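Local coordinates for IroE protein (Escherichia coli, PDB 2GZS), which hydrolyses the trilactone siderophore enterobactin and its glucosylated forms, preferring the iron-free molecules and usually cutting once to release linear trimers, at residues 63-66 with 67-71; 37-40 with 41-45; 126-129 with 130-134. All coordinates share one frame; numbering follows the deposited sequence.

Contact 1: residues 63-66 with 67-71; sequences LKQL and SEKTP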
loop_
_atom_site.group_PDB
_atom_site.type_symbol
_atom_site.label_atom_id
_atom_site.label_comp_id
_atom_site.label_asym_id
_atom_site.label_seq_id
_atom_site.Cartn_x
_atom_site.Cartn_y
_atom_site.Cartn_z
ATOM N N LEU A 63 -13.843 -3.995 10.256
ATOM C CA LEU A 63 -14.782 -4.276 9.150
ATOM C C LEU A 63 -16.175 -3.657 9.360
ATOM O O LEU A 63 -16.682 -3.181 8.366
ATOM C CB LEU A 63 -14.836 -5.792 8.966
ATOM C CG LEU A 63 -13.479 -6.497 8.654
ATOM C CD1 LEU A 63 -13.713 -7.997 8.395
ATOM C CD2 LEU A 63 -12.772 -5.850 7.471
ATOM N N LYS A 64 -16.609 -3.685 10.621
ATOM C CA LYS A 64 -17.882 -3.029 10.964
ATOM C C LYS A 64 -17.828 -1.561 10.646
ATOM O O LYS A 64 -18.682 -0.980 10.009
ATOM C CB LYS A 64 -18.155 -3.326 12.434
ATOM C CG LYS A 64 -19.358 -2.544 12.983
ATOM C CD LYS A 64 -19.518 -2.974 14.447
ATOM C CE LYS A 64 -20.559 -2.169 15.198
ATOM N NZ LYS A 64 -19.998 -0.980 15.908
ATOM N N GLN A 65 -16.722 -0.880 11.054
ATOM C CA GLN A 65 -16.651 0.552 10.817
ATOM C C GLN A 65 -16.563 0.937 9.333
ATOM O O GLN A 65 -17.075 1.866 8.794
ATOM C CB GLN A 65 -15.447 1.140 11.607
ATOM C CG GLN A 65 -15.359 2.656 11.544
ATOM C CD GLN A 65 -16.560 3.337 12.255
ATOM O OE1 GLN A 65 -16.933 2.825 13.316
ATOM N NE2 GLN A 65 -17.079 4.387 11.664
ATOM N N LEU A 66 -15.755 0.112 8.583
ATOM C CA LEU A 66 -15.736 0.300 7.138
ATOM C C LEU A 66 -17.092 0.212 6.470
ATOM O O LEU A 66 -17.405 0.908 5.520
ATOM C CB LEU A 66 -14.808 -0.758 6.483
ATOM C CG LEU A 66 -13.321 -0.648 6.877
ATOM C CD1 LEU A 66 -12.565 -1.792 6.189
ATOM C CD2 LEU A 66 -12.668 0.659 6.513
ATOM N N SER A 67 -17.858 -0.716 7.089
ATOM C CA SER A 67 -19.194 -0.932 6.503
ATOM C C SER A 67 -20.154 0.190 6.866
ATOM O O SER A 67 -21.300 0.241 6.405
ATOM C CB SER A 67 -19.671 -2.288 7.037
ATOM O OG SER A 67 -18.855 -3.363 6.658
ATOM N N GLU A 68 -19.769 1.159 7.706
ATOM C CA GLU A 68 -20.649 2.297 8.005
ATOM C C GLU A 68 -20.676 3.271 6.858
ATOM O O GLU A 68 -21.570 4.092 6.682
ATOM C CB GLU A 68 -20.188 3.072 9.265
ATOM C CG GLU A 68 -20.315 2.331 10.597
ATOM C CD GLU A 68 -21.728 2.011 11.052
ATOM O OE1 GLU A 68 -22.595 2.907 10.951
ATOM O OE2 GLU A 68 -21.991 0.885 11.511
ATOM N N LYS A 69 -19.627 3.279 6.039
ATOM C CA LYS A 69 -19.488 4.167 4.910
ATOM C C LYS A 69 -19.500 3.319 3.656
ATOM O O LYS A 69 -20.463 2.539 3.514
ATOM C CB LYS A 69 -18.226 5.047 5.078
ATOM C CG LYS A 69 -18.549 6.094 6.160
ATOM C CD LYS A 69 -17.379 6.410 7.072
ATOM C CE LYS A 69 -17.560 7.698 7.862
ATOM N NZ LYS A 69 -17.628 7.596 9.347
ATOM N N THR A 70 -18.550 3.399 2.770
ATOM C CA THR A 70 -18.477 2.571 1.574
ATOM C C THR A 70 -17.384 1.513 1.725
ATOM O O THR A 70 -16.241 1.823 1.388
ATOM C CB THR A 70 -18.176 3.466 0.363
ATOM O OG1 THR A 70 -19.223 4.464 0.286
ATOM C CG2 THR A 70 -18.257 2.708 -0.952
ATOM N N PRO A 71 -17.622 0.337 2.247
ATOM C CA PRO A 71 -16.536 -0.614 2.557
ATOM C C PRO A 71 -15.832 -0.981 1.273
ATOM O O PRO A 71 -16.389 -1.240 0.204
ATOM C CB PRO A 71 -17.207 -1.811 3.255
ATOM C CG PRO A 71 -18.620 -1.748 2.756
ATOM C CD PRO A 71 -18.938 -0.261 2.642
HETATM O O HOH W 1 -21.385 -1.181 10.120
HETATM O O HOH W 2 -15.639 5.696 9.449
#

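Contact 2: residues 37-40 with 41-45; sequences TAPA and SGYPI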
loop_
_atom_site.group_PDB
_atom_site.type_symbol
_atom_site.label_atom_id
_atom_site.label_comp_id
_atom_site.label_asym_id
_atom_site.label_seq_id
_atom_site.Cartn_x
_atom_site.Cartn_y
_atom_site.Cartn_z
ATOM N N THR A 37 -23.875 -4.600 -0.259
ATOM C CA THR A 37 -23.904 -4.393 -1.721
ATOM C C THR A 37 -23.070 -3.186 -2.163
ATOM O O THR A 37 -23.004 -2.189 -1.456
ATOM C CB THR A 37 -25.388 -4.311 -2.121
ATOM O OG1 THR A 37 -25.957 -5.624 -1.879
ATOM C CG2 THR A 37 -25.603 -4.002 -3.589
ATOM N N ALA A 38 -22.385 -3.281 -3.273
ATOM C CA ALA A 38 -21.481 -2.220 -3.755
ATOM C C ALA A 38 -22.267 -1.034 -4.259
ATOM O O ALA A 38 -23.359 -1.282 -4.772
ATOM C CB ALA A 38 -20.658 -2.740 -4.917
ATOM N N PRO A 39 -21.742 0.172 -4.160
ATOM C CA PRO A 39 -22.431 1.293 -4.826
ATOM C C PRO A 39 -22.525 1.010 -6.314
ATOM O O PRO A 39 -21.781 0.190 -6.852
ATOM C CB PRO A 39 -21.510 2.469 -4.572
ATOM C CG PRO A 39 -20.483 2.031 -3.599
ATOM C CD PRO A 39 -20.501 0.545 -3.485
ATOM N N ALA A 40 -23.428 1.709 -7.063
ATOM C CA ALA A 40 -23.501 1.365 -8.479
ATOM C C ALA A 40 -22.210 1.550 -9.241
ATOM O O ALA A 40 -21.796 0.882 -10.183
ATOM C CB ALA A 40 -24.584 2.254 -9.114
ATOM N N SER A 41 -21.411 2.549 -8.773
ATOM C CA SER A 41 -20.145 2.757 -9.495
ATOM C C SER A 41 -19.055 1.766 -9.029
ATOM O O SER A 41 -17.975 1.764 -9.618
ATOM C CB SER A 41 -19.713 4.224 -9.324
ATOM O OG SER A 41 -20.008 4.604 -7.964
ATOM N N GLY A 42 -19.352 0.946 -8.031
ATOM C CA GLY A 42 -18.403 -0.129 -7.681
ATOM C C GLY A 42 -17.744 0.123 -6.322
ATOM O O GLY A 42 -17.798 1.200 -5.759
ATOM N N TYR A 43 -17.133 -0.976 -5.827
ATOM C CA TYR A 43 -16.388 -0.857 -4.582
ATOM C C TYR A 43 -15.049 -0.107 -4.789
ATOM O O TYR A 43 -14.452 -0.354 -5.829
ATOM C CB TYR A 43 -16.066 -2.217 -4.034
ATOM C CG TYR A 43 -17.179 -3.174 -3.598
ATOM C CD1 TYR A 43 -17.938 -2.874 -2.485
ATOM C CD2 TYR A 43 -17.301 -4.337 -4.361
ATOM C CE1 TYR A 43 -18.949 -3.784 -2.104
ATOM C CE2 TYR A 43 -18.291 -5.252 -3.976
ATOM C CZ TYR A 43 -19.041 -4.913 -2.890
ATOM O OH TYR A 43 -20.001 -5.879 -2.567
ATOM N N PRO A 44 -14.702 0.732 -3.827
ATOM C CA PRO A 44 -13.272 1.173 -3.803
ATOM C C PRO A 44 -12.453 -0.067 -3.528
ATOM O O PRO A 44 -12.955 -1.056 -3.004
ATOM C CB PRO A 44 -13.209 2.077 -2.603
ATOM C CG PRO A 44 -14.606 2.400 -2.196
ATOM C CD PRO A 44 -15.423 1.262 -2.702
ATOM N N ILE A 45 -11.114 -0.009 -3.826
ATOM C CA ILE A 45 -10.342 -1.210 -3.556
ATOM C C ILE A 45 -8.941 -0.791 -3.083
ATOM O O ILE A 45 -8.407 0.148 -3.698
ATOM C CB ILE A 45 -10.250 -2.139 -4.800
ATOM C CG1 ILE A 45 -9.534 -3.463 -4.513
ATOM C CG2 ILE A 45 -9.659 -1.404 -6.027
ATOM C CD1 ILE A 45 -9.646 -4.492 -5.673
HETATM O O HOH W 3 -21.779 -6.063 -5.051
#

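Contact 3: residues 126-129 with 130-134; sequences TRIA and PKVEQ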
loop_
_atom_site.group_PDB
_atom_site.type_symbol
_atom_site.label_atom_id
_atom_site.label_comp_id
_atom_site.label_asym_id
_atom_site.label_seq_id
_atom_site.Cartn_x
_atom_site.Cartn_y
_atom_site.Cartn_z
ATOM N N THR A 126 -0.077 -6.281 -13.654
ATOM C CA THR A 126 -0.511 -7.030 -14.850
ATOM C C THR A 126 -0.938 -8.446 -14.562
ATOM O O THR A 126 -1.509 -9.104 -15.461
ATOM C CB THR A 126 0.615 -7.104 -15.915
ATOM O OG1 THR A 126 1.602 -8.054 -15.517
ATOM C CG2 THR A 126 1.295 -5.745 -16.097
ATOM N N ARG A 127 -0.671 -8.998 -13.379
ATOM C CA ARG A 127 -1.009 -10.392 -13.062
ATOM C C ARG A 127 -1.966 -10.471 -11.873
ATOM O O ARG A 127 -3.074 -11.044 -11.956
ATOM C CB ARG A 127 0.228 -11.280 -12.824
ATOM C CG ARG A 127 1.222 -11.187 -13.992
ATOM C CD ARG A 127 2.435 -12.156 -13.868
ATOM N NE ARG A 127 3.437 -11.481 -14.721
ATOM C CZ ARG A 127 4.684 -11.101 -14.403
ATOM N NH1 ARG A 127 5.134 -11.415 -13.183
ATOM N NH2 ARG A 127 5.349 -10.460 -15.352
ATOM N N ILE A 128 -1.557 -9.900 -10.726
ATOM C CA ILE A 128 -2.410 -10.056 -9.543
ATOM C C ILE A 128 -3.660 -9.210 -9.644
ATOM O O ILE A 128 -4.791 -9.747 -9.445
ATOM C CB ILE A 128 -1.598 -9.636 -8.295
ATOM C CG1 ILE A 128 -0.365 -10.506 -8.140
ATOM C CG2 ILE A 128 -2.535 -9.644 -7.068
ATOM C CD1 ILE A 128 0.391 -10.190 -6.837
ATOM N N ALA A 129 -3.592 -7.935 -9.886
ATOM C CA ALA A 129 -4.788 -7.063 -9.851
ATOM C C ALA A 129 -5.811 -7.542 -10.890
ATOM O O ALA A 129 -6.997 -7.658 -10.528
ATOM C CB ALA A 129 -4.368 -5.599 -10.006
ATOM N N PRO A 130 -5.458 -7.804 -12.144
ATOM C CA PRO A 130 -6.477 -8.210 -13.127
ATOM C C PRO A 130 -7.173 -9.494 -12.725
ATOM O O PRO A 130 -8.346 -9.683 -13.109
ATOM C CB PRO A 130 -5.704 -8.420 -14.433
ATOM C CG PRO A 130 -4.508 -7.515 -14.276
ATOM C CD PRO A 130 -4.150 -7.650 -12.810
ATOM N N LYS A 131 -6.472 -10.363 -12.042
ATOM C CA LYS A 131 -7.088 -11.612 -11.633
ATOM C C LYS A 131 -8.027 -11.339 -10.471
ATOM O O LYS A 131 -9.184 -11.801 -10.512
ATOM C CB LYS A 131 -5.976 -12.612 -11.279
ATOM C CG LYS A 131 -6.453 -13.922 -10.667
ATOM C CD LYS A 131 -7.612 -14.444 -11.487
ATOM C CE LYS A 131 -7.239 -15.099 -12.797
ATOM N NZ LYS A 131 -8.423 -15.491 -13.624
ATOM N N VAL A 132 -7.584 -10.642 -9.410
ATOM C CA VAL A 132 -8.467 -10.582 -8.241
ATOM C C VAL A 132 -9.650 -9.629 -8.512
ATOM O O VAL A 132 -10.671 -9.811 -7.797
ATOM C CB VAL A 132 -7.690 -10.194 -6.965
ATOM C CG1 VAL A 132 -6.517 -11.144 -6.707
ATOM C CG2 VAL A 132 -7.216 -8.764 -7.087
ATOM N N GLU A 133 -9.606 -8.711 -9.465
ATOM C CA GLU A 133 -10.739 -7.854 -9.771
ATOM C C GLU A 133 -11.771 -8.512 -10.701
ATOM O O GLU A 133 -12.869 -7.940 -10.857
ATOM C CB GLU A 133 -10.198 -6.559 -10.435
ATOM C CG GLU A 133 -9.522 -5.705 -9.344
ATOM C CD GLU A 133 -9.141 -4.331 -9.845
ATOM O OE1 GLU A 133 -9.638 -3.755 -10.862
ATOM O OE2 GLU A 133 -8.227 -3.684 -9.217
ATOM N N GLN A 134 -11.425 -9.662 -11.309
ATOM C CA GLN A 134 -12.404 -10.316 -12.182
ATOM C C GLN A 134 -13.627 -10.681 -11.382
ATOM O O GLN A 134 -13.668 -11.177 -10.276
ATOM C CB GLN A 134 -11.748 -11.562 -12.809
ATOM C CG GLN A 134 -10.699 -11.219 -13.845
ATOM C CD GLN A 134 -9.994 -12.487 -14.307
ATOM O OE1 GLN A 134 -10.483 -13.582 -14.052
ATOM N NE2 GLN A 134 -8.865 -12.311 -14.975
#

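Contact 1: residues 63-66 with 67-71
Ser67 grips the carbonyl oxygen of Leu63 twice. Its hydroxyl donates to that oxygen, with Ser67 OG 2.8 Å from Leu63 O. Its backbone N donates to the same atom, with Ser67 N 3.0 Å from Leu63 O. The two donors come from opposite faces of the carbonyl plane, each tilted out of it. The hydroxyl gets there because OG stands beside its own backbone N, anti to the carbonyl carbon (chi1 -62°).

The chain then leaves helix 60-66 through a type I beta turn from Leu66 to Lys69. Lys69 N closes the turn on Leu66 O at 3.3 Å. One residue earlier, Glu68 N lies 3.0 Å from Gln65 O in a similar bond. In both, the donor sits well above the carbonyl plane.

Two waters tie side chains of the turn, Glu68 and Lys69, to the helix. One donates to both Lys64 O and Glu68 OE2. The other accepts from Gln65 NE2 and Lys69 NZ, whose side chains run side by side. On the apolar side Pro71 comes back against the helix end, with Pro71 CB 4.2 Å from Leu66 CB. Leu66 and Pro71 also rest on Tyr11 of strand 11-19, and Leu66 meets Leu259 and Leu260 of helix 247-262.

This is a helix C-terminus unwinding into the loop before strand 73-79. Carbonyls at a helix end lack the next turn of amides. Here the serine hydroxyl, the turn amides and a water serve those of residues 63 to 66. The partial negative charge expected at this end is probably eased by these donors.

Contact 2: residues 37-40 with 41-45
Gly42 N donates to Pro39 O across 2.8 Å and closes a type I beta turn from Pro39 to Gly42. The bond is slightly bent, 146° at the hydrogen, and the donor stands above the carbonyl plane. Gly42 has a positive phi. At its backbone angles a CB would be jammed against the carbonyl oxygen of Ser41, which explains the glycine.

The turn reverses the chain and brings Tyr43 against Ala38. The Ala38 methyl sits over the centre of one ring face in a CH-pi contact. Ala38 CB is 3.3 Å from the centroid of the Tyr43 ring and only 9° off the ring normal. The ring reaches back because CG lies beside the backbone N, anti to the carbonyl carbon (chi1 -64°). Pro39 adds a looser contact, with Pro39 CD 4.4 Å from Tyr43 CD1. At the polar end, Tyr43 OH is hydrogen-bonded to Thr36 O. A water 3.1 Å from Tyr43 OH also accepts a weak bond from Ala38 N. A leucine in place of Tyr43 would probably leave Thr36 O without its hydroxyl mate and the Ala38 methyl without a flat face to rest on.

The turn forms part of the link between strands 26-34 and 43-48 of the central sheet. Ala40 O accepts from the side chain of Asn137. The Tyr43 ring touches Val33 and Pro34 of strand 26-34 and Val73 of strand 73-79. The Tyr43 backbone is hydrogen-bonded to Asn137 and Asp139, next to and within the short strand 138-139. Strand 43-48 then runs on into the sheet between strands 73-79 and 143-148.

Contact 3: residues 126-129 with 130-134
The backbone takes a wider pi-type turn at residues 126-128 and is kinked at Pro130, whose N has no hydrogen to give to the turn before. This is a proline kink in the last turns of helix 117-132, on the alpha/beta-hydrolase sheet.

Regular bonding resumes past the kink. Val132 N lies 2.9 Å from Ile128 O, and Glu133 N lies 3.0 Å from Ala129 O. Both donors approach nearly along the C=O axis. Lys131 N is held only weakly, by Arg127 O and Ile128 O.

The Pro130 ring is turned toward the preceding turn, with Pro130 CG 3.6 Å from Thr126 O. Pro130 CD packs tightly on Ala129 CB at 3.5 Å. On the sheet side Ile128 CG2 meets Val132 CG1 at 4.3 Å, and both side chains rest on Val29 of strand 26-34.

Glu133 stretches out to the sheet, forming a salt bridge with Arg143 and a hydrogen bond with Tyr47. Lys131 starts with CG anti to its backbone N (chi1 173°), then bends at chi2 and chi3. This folds its amine back to Gln134, with Lys131 NZ 2.8 Å from Gln134 OE1.

How the contacts relate
The contacts follow one another along the chain in the order 2, 1, 3. Contact 2 leads into strand 43-48, contact 1 ends helix 60-66 before strand 73-79, and contact 3 lies toward the C-terminal end of helix 117-132. Strands 43-48 and 73-79 are neighbours in the sheet, and the loops before them meet, the centres of contacts 1 and 2 about 12 Å apart. Thr70 packs on Pro39 and Pro44, and Pro71 O on the Tyr43 ring. Contact 3 has its centre about 17 Å from that of contact 2 and touches it through Ile45 and Glu133. Contacts 1 and 3 do not touch. All three lie away from the catalytic Ser149 and His247 and belong to the scaffold around the sheet.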